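Local coordinates for pyoverdine synthetase F (Pseudomonas aeruginosa PAO1, PDB 6CUL), which is a pyoverdine synthetase protein of the alpha/beta type, built around a mixed, mainly parallel beta sheet, at residues 124-136 and 150-162. Residues are numbered along the deposited sequence; the frame is centred on the assembly and turned at random.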
loop_
_atom_site.group_PDB
_atom_site.type_symbol
_atom_site.label_atom_id
_atom_site.label_comp_id
_atom_site.label_asym_id
_atom_site.label_seq_id
_atom_site.Cartn_x
_atom_site.Cartn_y
_atom_site.Cartn_z
ATOM N N LYS A 124 4.251 -14.984 13.912
ATOM C CA LYS A 124 4.641 -14.195 12.786
ATOM C C LYS A 124 5.249 -15.073 11.722
ATOM O O LYS A 124 4.889 -14.949 10.598
ATOM C CB LYS A 124 5.646 -13.147 13.195
ATOM C CG LYS A 124 5.923 -12.071 12.177
ATOM C CD LYS A 124 6.759 -10.956 12.777
ATOM C CE LYS A 124 7.058 -9.803 11.880
ATOM N NZ LYS A 124 8.033 -10.250 10.948
ATOM N N SER A 125 6.123 -15.980 12.091
ATOM C CA SER A 125 6.674 -16.860 11.122
ATOM C C SER A 125 5.597 -17.680 10.480
ATOM O O SER A 125 5.618 -17.806 9.306
ATOM C CB SER A 125 7.729 -17.788 11.727
ATOM O OG SER A 125 8.079 -18.848 10.871
ATOM N N ASP A 126 4.668 -18.234 11.212
ATOM C CA ASP A 126 3.627 -19.020 10.580
ATOM C C ASP A 126 2.730 -18.220 9.617
ATOM O O ASP A 126 2.230 -18.763 8.693
ATOM C CB ASP A 126 2.833 -19.779 11.639
ATOM C CG ASP A 126 1.953 -20.821 11.081
ATOM O OD1 ASP A 126 2.406 -21.880 10.787
ATOM O OD2 ASP A 126 0.788 -20.611 10.980
ATOM N N PHE A 127 2.464 -16.964 9.928
ATOM C CA PHE A 127 1.729 -16.063 9.072
ATOM C C PHE A 127 2.489 -15.823 7.786
ATOM O O PHE A 127 1.933 -15.898 6.730
ATOM C CB PHE A 127 1.514 -14.766 9.767
ATOM C CG PHE A 127 1.311 -13.624 8.850
ATOM C CD1 PHE A 127 0.139 -13.456 8.190
ATOM C CD2 PHE A 127 2.289 -12.687 8.680
ATOM C CE1 PHE A 127 -0.065 -12.395 7.389
ATOM C CE2 PHE A 127 2.085 -11.610 7.876
ATOM C CZ PHE A 127 0.900 -11.471 7.229
ATOM N N GLU A 128 3.767 -15.548 7.889
ATOM C CA GLU A 128 4.570 -15.483 6.713
ATOM C C GLU A 128 4.522 -16.859 6.059
ATOM O O GLU A 128 4.433 -16.933 4.871
ATOM C CB GLU A 128 6.007 -15.132 7.006
ATOM C CG GLU A 128 6.196 -13.909 7.835
ATOM C CD GLU A 128 7.487 -13.201 7.563
ATOM O OE1 GLU A 128 7.741 -12.914 6.414
ATOM O OE2 GLU A 128 8.233 -12.899 8.473
ATOM N N ARG A 129 4.579 -17.930 6.830
ATOM C CA ARG A 129 4.506 -19.234 6.249
ATOM C C ARG A 129 3.173 -19.442 5.543
ATOM O O ARG A 129 3.161 -19.979 4.496
ATOM C CB ARG A 129 4.757 -20.276 7.272
ATOM C CG ARG A 129 4.829 -21.638 6.668
ATOM C CD ARG A 129 3.483 -22.312 6.500
ATOM N NE ARG A 129 2.753 -22.435 7.727
ATOM C CZ ARG A 129 1.485 -22.767 7.793
ATOM N NH1 ARG A 129 0.806 -22.966 6.707
ATOM N NH2 ARG A 129 0.884 -22.838 8.950
ATOM N N ARG A 130 2.082 -18.992 6.144
ATOM C CA ARG A 130 0.772 -18.976 5.505
ATOM C C ARG A 130 0.718 -18.001 4.314
ATOM O O ARG A 130 -0.054 -18.199 3.441
ATOM C CB ARG A 130 -0.320 -18.585 6.472
ATOM C CG ARG A 130 -1.024 -19.716 7.156
ATOM C CD ARG A 130 -2.149 -19.266 8.076
ATOM N NE ARG A 130 -1.785 -18.225 9.043
ATOM C CZ ARG A 130 -2.575 -17.223 9.422
ATOM N NH1 ARG A 130 -3.754 -17.081 8.923
ATOM N NH2 ARG A 130 -2.136 -16.359 10.291
ATOM N N LEU A 131 1.436 -16.905 4.320
ATOM C CA LEU A 131 1.452 -16.068 3.146
ATOM C C LEU A 131 1.974 -16.843 1.918
ATOM O O LEU A 131 1.327 -16.883 0.916
ATOM C CB LEU A 131 2.262 -14.789 3.392
ATOM C CG LEU A 131 1.726 -13.728 4.344
ATOM C CD1 LEU A 131 2.548 -12.489 4.363
ATOM C CD2 LEU A 131 0.329 -13.339 4.022
ATOM N N HIS A 132 3.138 -17.461 2.071
ATOM C CA HIS A 132 3.836 -18.237 1.050
ATOM C C HIS A 132 3.053 -19.325 0.456
ATOM O O HIS A 132 3.088 -19.575 -0.689
ATOM C CB HIS A 132 5.107 -18.855 1.630
ATOM C CG HIS A 132 5.822 -19.768 0.691
ATOM N ND1 HIS A 132 5.647 -21.125 0.699
ATOM C CD2 HIS A 132 6.699 -19.520 -0.298
ATOM C CE1 HIS A 132 6.371 -21.668 -0.244
ATOM N NE2 HIS A 132 7.031 -20.716 -0.852
ATOM N N ASP A 133 2.369 -19.993 1.311
ATOM C CA ASP A 133 1.591 -21.171 1.006
ATOM C C ASP A 133 0.400 -20.848 0.172
ATOM O O ASP A 133 0.172 -21.506 -0.779
ATOM C CB ASP A 133 1.083 -21.846 2.274
ATOM C CG ASP A 133 2.075 -22.759 2.924
ATOM O OD1 ASP A 133 3.265 -22.670 2.707
ATOM O OD2 ASP A 133 1.624 -23.553 3.721
ATOM N N THR A 134 -0.359 -19.872 0.534
ATOM C CA THR A 134 -1.458 -19.562 -0.322
ATOM C C THR A 134 -1.152 -18.751 -1.558
ATOM O O THR A 134 -2.026 -18.617 -2.314
ATOM C CB THR A 134 -2.627 -18.898 0.336
ATOM O OG1 THR A 134 -3.744 -19.097 -0.493
ATOM C CG2 THR A 134 -2.425 -17.476 0.403
ATOM N N LEU A 135 -0.012 -18.115 -1.722
ATOM C CA LEU A 135 0.240 -17.481 -2.964
ATOM C C LEU A 135 0.315 -18.656 -3.912
ATOM O O LEU A 135 -0.388 -18.714 -4.870
ATOM C CB LEU A 135 1.533 -16.703 -2.881
ATOM C CG LEU A 135 1.369 -15.441 -2.054
ATOM C CD1 LEU A 135 2.631 -14.678 -1.854
ATOM C CD2 LEU A 135 0.370 -14.596 -2.726
ATOM N N VAL A 136 1.060 -19.661 -3.467
ATOM C CA VAL A 136 1.292 -20.897 -4.167
ATOM C C VAL A 136 -0.046 -21.515 -4.401
ATOM O O VAL A 136 -0.280 -21.970 -5.443
ATOM C CB VAL A 136 2.176 -21.832 -3.398
ATOM C CG1 VAL A 136 2.281 -23.134 -4.112
ATOM C CG2 VAL A 136 3.525 -21.231 -3.203
ATOM N N VAL A 150 2.463 -5.605 8.319
ATOM C CA VAL A 150 3.391 -6.564 8.782
ATOM C C VAL A 150 4.647 -6.365 7.971
ATOM O O VAL A 150 4.576 -6.070 6.830
ATOM C CB VAL A 150 2.808 -7.964 8.615
ATOM C CG1 VAL A 150 3.788 -9.054 8.913
ATOM C CG2 VAL A 150 1.611 -8.137 9.485
ATOM N N ILE A 151 5.804 -6.580 8.573
ATOM C CA ILE A 151 7.065 -6.415 7.913
ATOM C C ILE A 151 7.522 -7.743 7.520
ATOM O O ILE A 151 7.764 -8.521 8.359
ATOM C CB ILE A 151 8.126 -5.968 8.876
ATOM C CG1 ILE A 151 7.676 -4.758 9.658
ATOM C CG2 ILE A 151 9.400 -5.759 8.122
ATOM C CD1 ILE A 151 6.889 -3.736 8.880
ATOM N N LEU A 152 7.722 -7.969 6.254
ATOM C CA LEU A 152 8.110 -9.281 5.863
ATOM C C LEU A 152 9.600 -9.498 5.916
ATOM O O LEU A 152 10.283 -8.919 5.208
ATOM C CB LEU A 152 7.579 -9.544 4.468
ATOM C CG LEU A 152 6.071 -9.736 4.374
ATOM C CD1 LEU A 152 5.383 -8.434 4.106
ATOM C CD2 LEU A 152 5.720 -10.745 3.340
ATOM N N ASP A 153 10.108 -10.249 6.858
ATOM C CA ASP A 153 11.519 -10.566 6.893
ATOM C C ASP A 153 11.817 -11.983 6.435
ATOM O O ASP A 153 12.906 -12.197 5.978
ATOM C CB ASP A 153 12.169 -10.337 8.273
ATOM C CG ASP A 153 11.698 -11.295 9.309
ATOM O OD1 ASP A 153 10.752 -11.957 8.980
ATOM O OD2 ASP A 153 12.191 -11.393 10.416
ATOM N N GLU A 154 10.909 -12.898 6.659
ATOM C CA GLU A 154 11.079 -14.264 6.267
ATOM C C GLU A 154 10.612 -14.623 4.892
ATOM O O GLU A 154 11.213 -15.436 4.269
ATOM C CB GLU A 154 10.452 -15.200 7.270
ATOM C CG GLU A 154 11.250 -15.313 8.534
ATOM C CD GLU A 154 10.601 -16.222 9.517
ATOM O OE1 GLU A 154 9.810 -17.050 9.036
ATOM O OE2 GLU A 154 10.875 -16.122 10.705
ATOM N N LEU A 155 9.535 -14.015 4.435
ATOM C CA LEU A 155 9.069 -14.260 3.081
ATOM C C LEU A 155 10.062 -13.807 2.038
ATOM O O LEU A 155 10.068 -14.328 0.981
ATOM C CB LEU A 155 7.689 -13.678 2.791
ATOM C CG LEU A 155 6.875 -14.372 1.690
ATOM C CD1 LEU A 155 6.359 -15.703 2.141
ATOM C CD2 LEU A 155 5.709 -13.551 1.196
ATOM N N VAL A 156 10.894 -12.868 2.365
ATOM C CA VAL A 156 11.855 -12.411 1.411
ATOM C C VAL A 156 13.249 -13.012 1.574
ATOM O O VAL A 156 14.191 -12.277 1.412
ATOM C CB VAL A 156 11.926 -10.895 1.483
ATOM C CG1 VAL A 156 10.544 -10.364 1.376
ATOM C CG2 VAL A 156 12.544 -10.383 2.749
ATOM N N ARG A 157 13.265 -14.296 1.960
ATOM C CA ARG A 157 14.405 -15.200 2.209
ATOM C C ARG A 157 15.135 -15.738 0.984
ATOM O O ARG A 157 14.556 -15.937 -0.057
ATOM C CB ARG A 157 13.949 -16.447 3.001
ATOM C CG ARG A 157 14.136 -16.434 4.514
ATOM C CD ARG A 157 13.607 -17.667 5.201
ATOM N NE ARG A 157 14.556 -18.755 5.266
ATOM C CZ ARG A 157 14.218 -20.038 5.290
ATOM N NH1 ARG A 157 15.137 -20.968 5.344
ATOM N NH2 ARG A 157 12.960 -20.385 5.250
ATOM N N PRO A 158 16.391 -16.100 1.160
ATOM C CA PRO A 158 17.192 -16.616 0.059
ATOM C C PRO A 158 16.617 -17.893 -0.483
ATOM O O PRO A 158 16.553 -18.854 0.259
ATOM C CB PRO A 158 18.472 -16.989 0.762
ATOM C CG PRO A 158 18.075 -17.224 2.175
ATOM C CD PRO A 158 17.120 -16.152 2.425
ATOM N N GLY A 159 16.317 -17.915 -1.763
ATOM C CA GLY A 159 15.762 -19.100 -2.344
ATOM C C GLY A 159 14.306 -19.420 -2.053
ATOM O O GLY A 159 13.928 -20.525 -2.337
ATOM N N ALA A 160 13.585 -18.509 -1.446
ATOM C CA ALA A 160 12.190 -18.712 -1.206
ATOM C C ALA A 160 11.491 -18.425 -2.521
ATOM O O ALA A 160 11.862 -17.494 -3.168
ATOM C CB ALA A 160 11.715 -17.787 -0.121
ATOM N N PRO A 161 10.408 -19.091 -2.839
ATOM C CA PRO A 161 9.844 -18.922 -4.168
ATOM C C PRO A 161 9.292 -17.636 -4.639
ATOM O O PRO A 161 8.902 -17.697 -5.748
ATOM C CB PRO A 161 8.777 -19.960 -4.230
ATOM C CG PRO A 161 9.060 -20.885 -3.191
ATOM C CD PRO A 161 9.728 -20.143 -2.118
ATOM N N PHE A 162 9.116 -16.629 -3.803
ATOM C CA PHE A 162 8.626 -15.325 -4.200
ATOM C C PHE A 162 9.544 -14.169 -3.817
ATOM O O PHE A 162 9.077 -13.091 -3.803
ATOM C CB PHE A 162 7.263 -15.052 -3.615
ATOM C CG PHE A 162 6.271 -16.154 -3.813
ATOM C CD1 PHE A 162 6.177 -17.169 -2.940
ATOM C CD2 PHE A 162 5.400 -16.118 -4.836
ATOM C CE1 PHE A 162 5.289 -18.140 -3.110
ATOM C CE2 PHE A 162 4.486 -17.094 -5.001
ATOM C CZ PHE A 162 4.430 -18.103 -4.126
#
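The carboxylate of E128 meets the backbone N-H groups of E154 and L155, showing how a buried helix acid can hold an irregular loop. L155 N reaches OE1 at 2.9 Å from above the carboxylate plane, while E154 N approaches OE2 at 3.2 Å on its syn side but 28° out of the carboxylate plane, and adds a weak bond to OE1. These amides open the type I turn from E154 to R157. Nearby, S125 OG bonds the syn lone pair of E154 OE1, and K124, its chain bent only at the end (chi4 -74°), points NZ at I151 O, 3.1 Å away. Further along the helix the contact turns largely apolar. L135 CD1 sits over the centre of the F162 ring in a CH-pi contact, V136 CG2 and H132 CD2 meet that ring's edge, and L155 CD1 packs on H132 CB at 3.4 Å. H132 NE2 is buried against P161 CD without a polar partner. L155 also touches I166, so this loop bridges helix 118-136 to strand 166-170 of the central sheet. E128 OE2 lies just 2.7 Å from D153 OD1, which would tend to raise one acid's pKa; long salt bridges from K124 NZ to both probably offset part of the repulsion.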